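Local structure of gSG7 salivary protein (Anopheles stephensi, 6XMB) at residues K25-H30 with D93-A98; N70-T75 with D104-L109; L62-D67 with A110-Q115. The protein inhibits activation of the host kallikrein-kinin system by preventing reciprocal activation of factor XII and prekallikrein, and weakly inhibits the alternative complement pathway. All coordinates share one frame; numbering follows the deposited sequence.

Contact 1 (K25-H30 with D93-A98)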
loop_
_atom_site.group_PDB
_atom_site.type_symbol
_atom_site.label_atom_id
_atom_site.label_comp_id
_atom_site.label_asym_id
_atom_site.label_seq_id
_atom_site.Cartn_x
_atom_site.Cartn_y
_atom_site.Cartn_z
ATOM N N LYS A 25 5.434 3.405 -2.229
ATOM C CA LYS A 25 4.426 2.502 -1.682
ATOM C C LYS A 25 4.189 1.324 -2.622
ATOM O O LYS A 25 3.995 0.195 -2.162
ATOM C CB LYS A 25 3.131 3.277 -1.402
ATOM C CG LYS A 25 3.258 4.249 -0.223
ATOM C CD LYS A 25 2.073 5.263 -0.106
ATOM C CE LYS A 25 2.256 6.187 1.116
ATOM N NZ LYS A 25 1.203 7.280 1.294
ATOM N N ALA A 26 4.241 1.557 -3.943
ATOM C CA ALA A 26 4.067 0.462 -4.893
ATOM C C ALA A 26 5.262 -0.484 -4.867
ATOM O O ALA A 26 5.106 -1.689 -5.120
ATOM C CB ALA A 26 3.867 0.997 -6.308
ATOM N N PHE A 27 6.451 0.050 -4.568
ATOM C CA PHE A 27 7.624 -0.790 -4.362
ATOM C C PHE A 27 7.451 -1.680 -3.130
ATOM O O PHE A 27 7.813 -2.861 -3.165
ATOM C CB PHE A 27 8.859 0.089 -4.218
ATOM C CG PHE A 27 10.126 -0.663 -4.097
ATOM C CD1 PHE A 27 10.613 -1.409 -5.158
ATOM C CD2 PHE A 27 10.870 -0.607 -2.936
ATOM C CE1 PHE A 27 11.804 -2.103 -5.058
ATOM C CE2 PHE A 27 12.081 -1.310 -2.839
ATOM C CZ PHE A 27 12.536 -2.042 -3.906
ATOM N N TYR A 28 6.907 -1.119 -2.036
ATOM C CA TYR A 28 6.584 -1.912 -0.851
ATOM C C TYR A 28 5.715 -3.106 -1.229
ATOM O O TYR A 28 5.983 -4.237 -0.832
ATOM C CB TYR A 28 5.862 -1.061 0.224
ATOM C CG TYR A 28 5.183 -1.995 1.220
ATOM C CD1 TYR A 28 5.885 -2.504 2.296
ATOM C CD2 TYR A 28 3.895 -2.468 1.000
ATOM C CE1 TYR A 28 5.318 -3.419 3.145
ATOM C CE2 TYR A 28 3.328 -3.380 1.820
ATOM C CZ TYR A 28 4.042 -3.847 2.907
ATOM O OH TYR A 28 3.481 -4.772 3.742
ATOM N N LEU A 29 4.641 -2.862 -1.984
ATOM C CA LEU A 29 3.719 -3.940 -2.329
ATOM C C LEU A 29 4.417 -5.018 -3.117
ATOM O O LEU A 29 4.158 -6.211 -2.922
ATOM C CB LEU A 29 2.559 -3.403 -3.149
ATOM C CG LEU A 29 1.382 -2.878 -2.363
ATOM C CD1 LEU A 29 0.321 -2.342 -3.327
ATOM C CD2 LEU A 29 0.851 -4.005 -1.513
ATOM N N HIS A 30 5.262 -4.598 -4.063
ATOM C CA HIS A 30 5.994 -5.526 -4.901
ATOM C C HIS A 30 6.904 -6.409 -4.056
ATOM O O HIS A 30 6.911 -7.628 -4.212
ATOM C CB HIS A 30 6.774 -4.726 -5.963
ATOM C CG HIS A 30 8.012 -5.406 -6.472
ATOM N ND1 HIS A 30 7.982 -6.405 -7.426
ATOM C CD2 HIS A 30 9.323 -5.211 -6.178
ATOM C CE1 HIS A 30 9.217 -6.799 -7.694
ATOM N NE2 HIS A 30 10.051 -6.091 -6.949
ATOM N N ASP A 93 15.471 3.094 4.099
ATOM C CA ASP A 93 16.018 2.696 5.384
ATOM C C ASP A 93 14.956 2.053 6.263
ATOM O O ASP A 93 15.276 1.163 7.057
ATOM C CB ASP A 93 16.648 3.900 6.072
ATOM C CG ASP A 93 17.659 4.604 5.189
ATOM O OD1 ASP A 93 18.453 3.908 4.509
ATOM O OD2 ASP A 93 17.651 5.853 5.170
ATOM N N CYS A 94 13.692 2.468 6.131
ATOM C CA CYS A 94 12.627 1.763 6.839
ATOM C C CYS A 94 12.462 0.345 6.301
ATOM O O CYS A 94 12.325 -0.612 7.078
ATOM C CB CYS A 94 11.312 2.538 6.739
ATOM S SG CYS A 94 11.302 4.131 7.604
ATOM N N LEU A 95 12.499 0.197 4.973
ATOM C CA LEU A 95 12.441 -1.122 4.356
ATOM C C LEU A 95 13.579 -2.006 4.841
ATOM O O LEU A 95 13.366 -3.183 5.148
ATOM C CB LEU A 95 12.480 -0.977 2.836
ATOM C CG LEU A 95 11.687 -1.964 1.995
ATOM C CD1 LEU A 95 10.211 -1.764 2.216
ATOM C CD2 LEU A 95 12.025 -1.771 0.540
ATOM N N GLU A 96 14.797 -1.457 4.925
ATOM C CA GLU A 96 15.943 -2.239 5.376
ATOM C C GLU A 96 15.729 -2.838 6.761
ATOM O O GLU A 96 16.331 -3.869 7.081
ATOM C CB GLU A 96 17.207 -1.377 5.377
ATOM N N ALA A 97 14.887 -2.228 7.590
ATOM C CA ALA A 97 14.696 -2.733 8.943
ATOM C C ALA A 97 13.535 -3.716 9.045
ATOM O O ALA A 97 13.616 -4.695 9.804
ATOM C CB ALA A 97 14.476 -1.566 9.902
ATOM N N ALA A 98 12.468 -3.482 8.278
ATOM C CA ALA A 98 11.237 -4.256 8.389
ATOM C C ALA A 98 11.179 -5.445 7.451
ATOM O O ALA A 98 10.502 -6.430 7.757
ATOM C CB ALA A 98 10.023 -3.363 8.114
#
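L95 reaches from segment 93-98 to the two aromatic side chains of segment 25-30, and its two methyl groups divide them: CD2 goes to F27 and CD1 to Y28. Of the three residues L95 has the most surface buried, and its CB points toward helix 6-49. The nearer approach is to the F27 ring, where CE2 lies 3.4 Å from CD2 of L95 and the neighbouring CD2 of F27 lies 3.8 Å from the same methyl. The methyl comes to this ring obliquely. The CG of F27 stands anti to the backbone N (chi1 -176°), which carries the ring out from the helix beside its own carbonyl carbon, to where L95 CD2 meets the CD2-CE2 side. Y28 is met differently. CD1 of L95 sits at the edge of the tyrosine ring, near its plane, 4.4 Å from Y28 CD1, so this is a looser touch. The polar end of Y28 is satisfied elsewhere, its OH being hydrogen-bonded to OE1 of E73, while F76, Y77 and F80 of helix 59-80 gather round its ring. L95 also packs on F76 and F80, and the preceding residue, C94, is tied to C84 by a disulfide. The arrangement is that of an all-helical bundle core, in which a leucine from one helix fills in among aromatic rings supplied by the other two.

Contact 2 (N70-T75 with D104-L109)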
loop_
_atom_site.group_PDB
_atom_site.type_symbol
_atom_site.label_atom_id
_atom_site.label_comp_id
_atom_site.label_asym_id
_atom_site.label_seq_id
_atom_site.Cartn_x
_atom_site.Cartn_y
_atom_site.Cartn_z
ATOM N N ASN A 70 -1.513 -12.541 6.428
ATOM C CA ASN A 70 -2.084 -11.201 6.586
ATOM C C ASN A 70 -1.426 -10.436 7.722
ATOM O O ASN A 70 -1.175 -9.233 7.611
ATOM C CB ASN A 70 -3.587 -11.299 6.840
ATOM C CG ASN A 70 -4.365 -11.551 5.582
ATOM O OD1 ASN A 70 -4.091 -10.941 4.542
ATOM N ND2 ASN A 70 -5.336 -12.457 5.653
ATOM N N ASP A 71 -1.172 -11.108 8.835
ATOM C CA ASP A 71 -0.599 -10.412 9.976
ATOM C C ASP A 71 0.854 -10.036 9.724
ATOM O O ASP A 71 1.294 -8.952 10.119
ATOM C CB ASP A 71 -0.757 -11.275 11.223
ATOM C CG ASP A 71 -2.115 -11.091 11.870
ATOM O OD1 ASP A 71 -2.354 -9.991 12.417
ATOM O OD2 ASP A 71 -2.967 -12.015 11.809
ATOM N N LEU A 72 1.621 -10.921 9.082
ATOM C CA LEU A 72 2.999 -10.586 8.741
ATOM C C LEU A 72 3.051 -9.396 7.788
ATOM O O LEU A 72 3.884 -8.499 7.951
ATOM C CB LEU A 72 3.704 -11.797 8.126
ATOM C CG LEU A 72 3.838 -13.043 9.029
ATOM C CD1 LEU A 72 4.316 -14.225 8.209
ATOM C CD2 LEU A 72 4.769 -12.787 10.188
ATOM N N GLU A 73 2.144 -9.353 6.808
ATOM C CA GLU A 73 2.158 -8.263 5.837
ATOM C C GLU A 73 1.736 -6.944 6.472
ATOM O O GLU A 73 2.318 -5.892 6.159
ATOM C CB GLU A 73 1.256 -8.605 4.647
ATOM C CG GLU A 73 1.345 -7.643 3.463
ATOM C CD GLU A 73 0.421 -6.420 3.573
ATOM O OE1 GLU A 73 0.876 -5.304 3.230
ATOM O OE2 GLU A 73 -0.752 -6.576 3.965
ATOM N N SER A 74 0.724 -6.977 7.365
ATOM C CA SER A 74 0.319 -5.769 8.087
ATOM C C SER A 74 1.473 -5.235 8.920
ATOM O O SER A 74 1.744 -4.034 8.932
ATOM C CB SER A 74 -0.898 -6.054 8.994
ATOM O OG SER A 74 -2.010 -6.557 8.265
ATOM N N THR A 75 2.184 -6.129 9.610
ATOM C CA THR A 75 3.346 -5.716 10.396
ATOM C C THR A 75 4.466 -5.173 9.513
ATOM O O THR A 75 5.207 -4.281 9.934
ATOM C CB THR A 75 3.857 -6.898 11.218
ATOM O OG1 THR A 75 2.758 -7.478 11.915
ATOM C CG2 THR A 75 4.914 -6.463 12.226
ATOM N N ASP A 104 11.885 -13.363 7.260
ATOM C CA ASP A 104 12.094 -14.400 8.270
ATOM C C ASP A 104 10.768 -14.893 8.853
ATOM O O ASP A 104 10.655 -16.060 9.231
ATOM C CB ASP A 104 13.010 -13.883 9.383
ATOM C CG ASP A 104 13.402 -14.971 10.372
ATOM O OD1 ASP A 104 14.195 -15.871 10.008
ATOM O OD2 ASP A 104 12.921 -14.933 11.537
ATOM N N GLY A 105 9.744 -14.037 8.895
ATOM C CA GLY A 105 8.436 -14.500 9.337
ATOM C C GLY A 105 7.811 -15.487 8.370
ATOM O O GLY A 105 7.294 -16.534 8.774
ATOM N N LEU A 106 7.857 -15.175 7.075
ATOM C CA LEU A 106 7.299 -16.083 6.081
ATOM C C LEU A 106 8.072 -17.388 6.050
ATOM O O LEU A 106 7.492 -18.452 5.813
ATOM C CB LEU A 106 7.330 -15.433 4.699
ATOM C CG LEU A 106 6.543 -14.138 4.482
ATOM C CD1 LEU A 106 6.880 -13.565 3.110
ATOM C CD2 LEU A 106 5.056 -14.396 4.591
ATOM N N LYS A 107 9.391 -17.311 6.248
ATOM C CA LYS A 107 10.231 -18.502 6.270
ATOM C C LYS A 107 9.810 -19.441 7.391
ATOM O O LYS A 107 9.548 -20.627 7.159
ATOM C CB LYS A 107 11.693 -18.101 6.444
ATOM C CG LYS A 107 12.674 -19.244 6.251
ATOM C CD LYS A 107 14.027 -18.875 6.807
ATOM C CE LYS A 107 15.038 -19.975 6.562
ATOM N NZ LYS A 107 16.240 -19.775 7.419
ATOM N N LYS A 108 9.736 -18.920 8.617
ATOM C CA LYS A 108 9.216 -19.722 9.716
ATOM C C LYS A 108 7.813 -20.227 9.400
ATOM O O LYS A 108 7.481 -21.376 9.702
ATOM C CB LYS A 108 9.240 -18.915 11.015
ATOM N N LEU A 109 6.978 -19.397 8.766
ATOM C CA LEU A 109 5.613 -19.843 8.490
ATOM C C LEU A 109 5.603 -20.984 7.482
ATOM O O LEU A 109 4.791 -21.910 7.589
ATOM C CB LEU A 109 4.756 -18.682 7.987
ATOM C CG LEU A 109 3.380 -19.083 7.438
ATOM C CD1 LEU A 109 2.554 -19.784 8.514
ATOM C CD2 LEU A 109 2.654 -17.859 6.944
#
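Two antiparallel helices of the three-helix bundle, 59-80 and 92-116, meet where L72 packs against G105, L106 and L109. The short segments run at 170° to each other, with 10.3 Å between their axes. L72 has the most surface buried here, mainly through one branch: L72 CD1 lies 3.7 Å from G105 C and 3.7 Å from L106 CD2. The second branch, CD2 of L72, lies over the glycine at 4.1 Å from G105 CA. With no side chain at G105, the leucine can lie directly on the backbone, and the CA atoms of L72 and G105 approach to 6.7 Å, the nearest pair between the segments. Within the bundle, the glycine gives the branched side chain a seat on the neighbouring backbone. The side chains of L72 and L106 pass one another, running in opposing directions. L109, with CG anti to the backbone N (chi1 170°), brings its CD2 to 4.2 Å from L72 CD1; it also packs on M65, E68 and V69 of helix 59-80 and on L40 of helix 6-49. On helix 59-80 itself, S74 OG and T75 OG1 turn back to the carbonyls one turn earlier. The T75 OG1 bond to D71 O is 2.7 Å long, and the hydroxyl and the T75 N-H grip that oxygen from opposite faces of its carbonyl plane.

Contact 3 (L62-D67 with A110-Q115)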
loop_
_atom_site.group_PDB
_atom_site.type_symbol
_atom_site.label_atom_id
_atom_site.label_comp_id
_atom_site.label_asym_id
_atom_site.label_seq_id
_atom_site.Cartn_x
_atom_site.Cartn_y
_atom_site.Cartn_z
ATOM N N LEU A 62 -4.142 -24.517 6.052
ATOM C CA LEU A 62 -4.148 -23.463 5.043
ATOM C C LEU A 62 -4.790 -22.200 5.589
ATOM O O LEU A 62 -4.353 -21.084 5.277
ATOM C CB LEU A 62 -4.885 -23.933 3.790
ATOM C CG LEU A 62 -4.299 -25.144 3.064
ATOM C CD1 LEU A 62 -5.235 -25.596 1.956
ATOM C CD2 LEU A 62 -2.912 -24.833 2.504
ATOM N N ASN A 63 -5.823 -22.357 6.419
ATOM C CA ASN A 63 -6.483 -21.204 7.021
ATOM C C ASN A 63 -5.544 -20.457 7.962
ATOM O O ASN A 63 -5.442 -19.228 7.894
ATOM C CB ASN A 63 -7.750 -21.649 7.751
ATOM C CG ASN A 63 -8.849 -22.062 6.795
ATOM O OD1 ASN A 63 -8.901 -21.594 5.648
ATOM N ND2 ASN A 63 -9.732 -22.946 7.254
ATOM N N LYS A 64 -4.840 -21.180 8.840
ATOM C CA LYS A 64 -3.842 -20.535 9.690
ATOM C C LYS A 64 -2.799 -19.793 8.857
ATOM O O LYS A 64 -2.417 -18.665 9.199
ATOM C CB LYS A 64 -3.163 -21.563 10.595
ATOM C CG LYS A 64 -2.039 -20.970 11.442
ATOM C CD LYS A 64 -1.943 -21.606 12.820
ATOM C CE LYS A 64 -1.154 -22.897 12.794
ATOM N NZ LYS A 64 0.293 -22.613 12.629
ATOM N N MET A 65 -2.337 -20.403 7.754
ATOM C CA MET A 65 -1.334 -19.772 6.890
ATOM C C MET A 65 -1.842 -18.457 6.305
ATOM O O MET A 65 -1.158 -17.430 6.376
ATOM C CB MET A 65 -0.931 -20.732 5.767
ATOM C CG MET A 65 0.220 -20.238 4.904
ATOM S SD MET A 65 0.346 -21.091 3.308
ATOM C CE MET A 65 -1.079 -20.432 2.474
ATOM N N ILE A 66 -3.040 -18.471 5.716
ATOM C CA ILE A 66 -3.602 -17.251 5.136
ATOM C C ILE A 66 -3.655 -16.139 6.173
ATOM O O ILE A 66 -3.181 -15.027 5.941
ATOM C CB ILE A 66 -5.004 -17.515 4.564
ATOM C CG1 ILE A 66 -4.950 -18.416 3.337
ATOM C CG2 ILE A 66 -5.689 -16.188 4.246
ATOM C CD1 ILE A 66 -6.301 -19.032 3.003
ATOM N N ASP A 67 -4.249 -16.411 7.335
ATOM C CA ASP A 67 -4.354 -15.335 8.310
ATOM C C ASP A 67 -2.984 -14.935 8.838
ATOM O O ASP A 67 -2.767 -13.766 9.172
ATOM C CB ASP A 67 -5.293 -15.746 9.438
ATOM C CG ASP A 67 -6.739 -15.752 8.997
ATOM O OD1 ASP A 67 -7.204 -14.695 8.489
ATOM O OD2 ASP A 67 -7.392 -16.817 9.130
ATOM N N ALA A 110 6.493 -20.931 6.487
ATOM C CA ALA A 110 6.553 -22.007 5.505
ATOM C C ALA A 110 6.936 -23.334 6.148
ATOM O O ALA A 110 6.574 -24.400 5.638
ATOM C CB ALA A 110 7.542 -21.654 4.398
ATOM N N ALA A 111 7.667 -23.285 7.261
ATOM C CA ALA A 111 8.092 -24.501 7.944
ATOM C C ALA A 111 6.950 -25.112 8.742
ATOM O O ALA A 111 6.683 -26.316 8.637
ATOM C CB ALA A 111 9.279 -24.200 8.855
ATOM N N SER A 112 6.264 -24.297 9.548
ATOM C CA SER A 112 5.151 -24.800 10.347
ATOM C C SER A 112 3.967 -25.190 9.473
ATOM O O SER A 112 3.206 -26.095 9.834
ATOM C CB SER A 112 4.725 -23.754 11.374
ATOM O OG SER A 112 4.081 -22.651 10.760
ATOM N N THR A 113 3.784 -24.512 8.335
ATOM C CA THR A 113 2.759 -24.925 7.383
ATOM C C THR A 113 3.096 -26.279 6.778
ATOM O O THR A 113 2.209 -27.117 6.579
ATOM C CB THR A 113 2.604 -23.877 6.276
ATOM O OG1 THR A 113 2.404 -22.593 6.867
ATOM C CG2 THR A 113 1.424 -24.202 5.398
ATOM N N GLU A 114 4.368 -26.506 6.459
ATOM C CA GLU A 114 4.765 -27.817 5.965
ATOM C C GLU A 114 4.396 -28.909 6.960
ATOM O O GLU A 114 3.925 -29.982 6.569
ATOM C CB GLU A 114 6.263 -27.845 5.683
ATOM C CG GLU A 114 6.660 -27.321 4.311
ATOM C CD GLU A 114 7.829 -28.102 3.728
ATOM O OE1 GLU A 114 8.279 -29.049 4.414
ATOM O OE2 GLU A 114 8.286 -27.789 2.595
ATOM N N GLN A 115 4.565 -28.636 8.257
ATOM C CA GLN A 115 4.354 -29.672 9.262
ATOM C C GLN A 115 2.880 -30.030 9.428
ATOM O O GLN A 115 2.562 -31.204 9.634
ATOM C CB GLN A 115 4.964 -29.247 10.597
ATOM C CG GLN A 115 6.503 -29.221 10.614
ATOM C CD GLN A 115 7.153 -30.614 10.513
ATOM O OE1 GLN A 115 7.302 -31.167 9.419
ATOM N NE2 GLN A 115 7.548 -31.171 11.655
#
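K64 and M65 are the residues of segment 62-67 that meet segment 110-115, at a mixed apolar and polar join between helices 59-80 and 92-116 of the three-helix bundle. Earlier in the segment, L62 directs its CB away from this partner, though its tip bends back toward it, and it packs on L11 of the second subunit. K64 follows at the exposed margin. Its chain folds round at chi3 (83°) and chi4, and NZ ends 4.2 Å from S112 OG, a loose polar proximity. M65 comes next and makes the main contact, at the nearest backbone approach of the two segments, 6.6 Å from its CA to that of T113. Its side chain crosses that of T113 at about a right angle and bends at chi3, which leads the terminal methyl away from helix 92-116. M65 and T113 both pack on L44 of helix 6-49, and M65 also touches V14 of the second subunit. The T113 hydroxyl is hydrogen-bonded to L109 O; toward M65 it makes only van der Waals contact. The two branches of T113 touch different parts of M65: T113 OG1 lies 3.8 Å from M65 CG, while T113 CG2 lies 3.9 Å from M65 SD.

How the contacts relate
All three contacts use helix 92-116. Contact 1 sets it against helix 6-49, whereas contacts 2 and 3 set it against helix 59-80, their centres about 11 Å apart. Contact 1 is buried, a leucine against aromatic rings; contact 2 is partly buried and aliphatic, leucines against one another and against a glycine backbone; contact 3, its centre about 16 Å from that of the chain, mixes a thioether and a hydroxyl with a lysine at the exposed margin. The Y28-E73 bond links contacts 1 and 2. Contacts 2 and 3 join by packing of L109 CD2 on M65 O, 3.9 Å apart. The second subunit touches residues of all three.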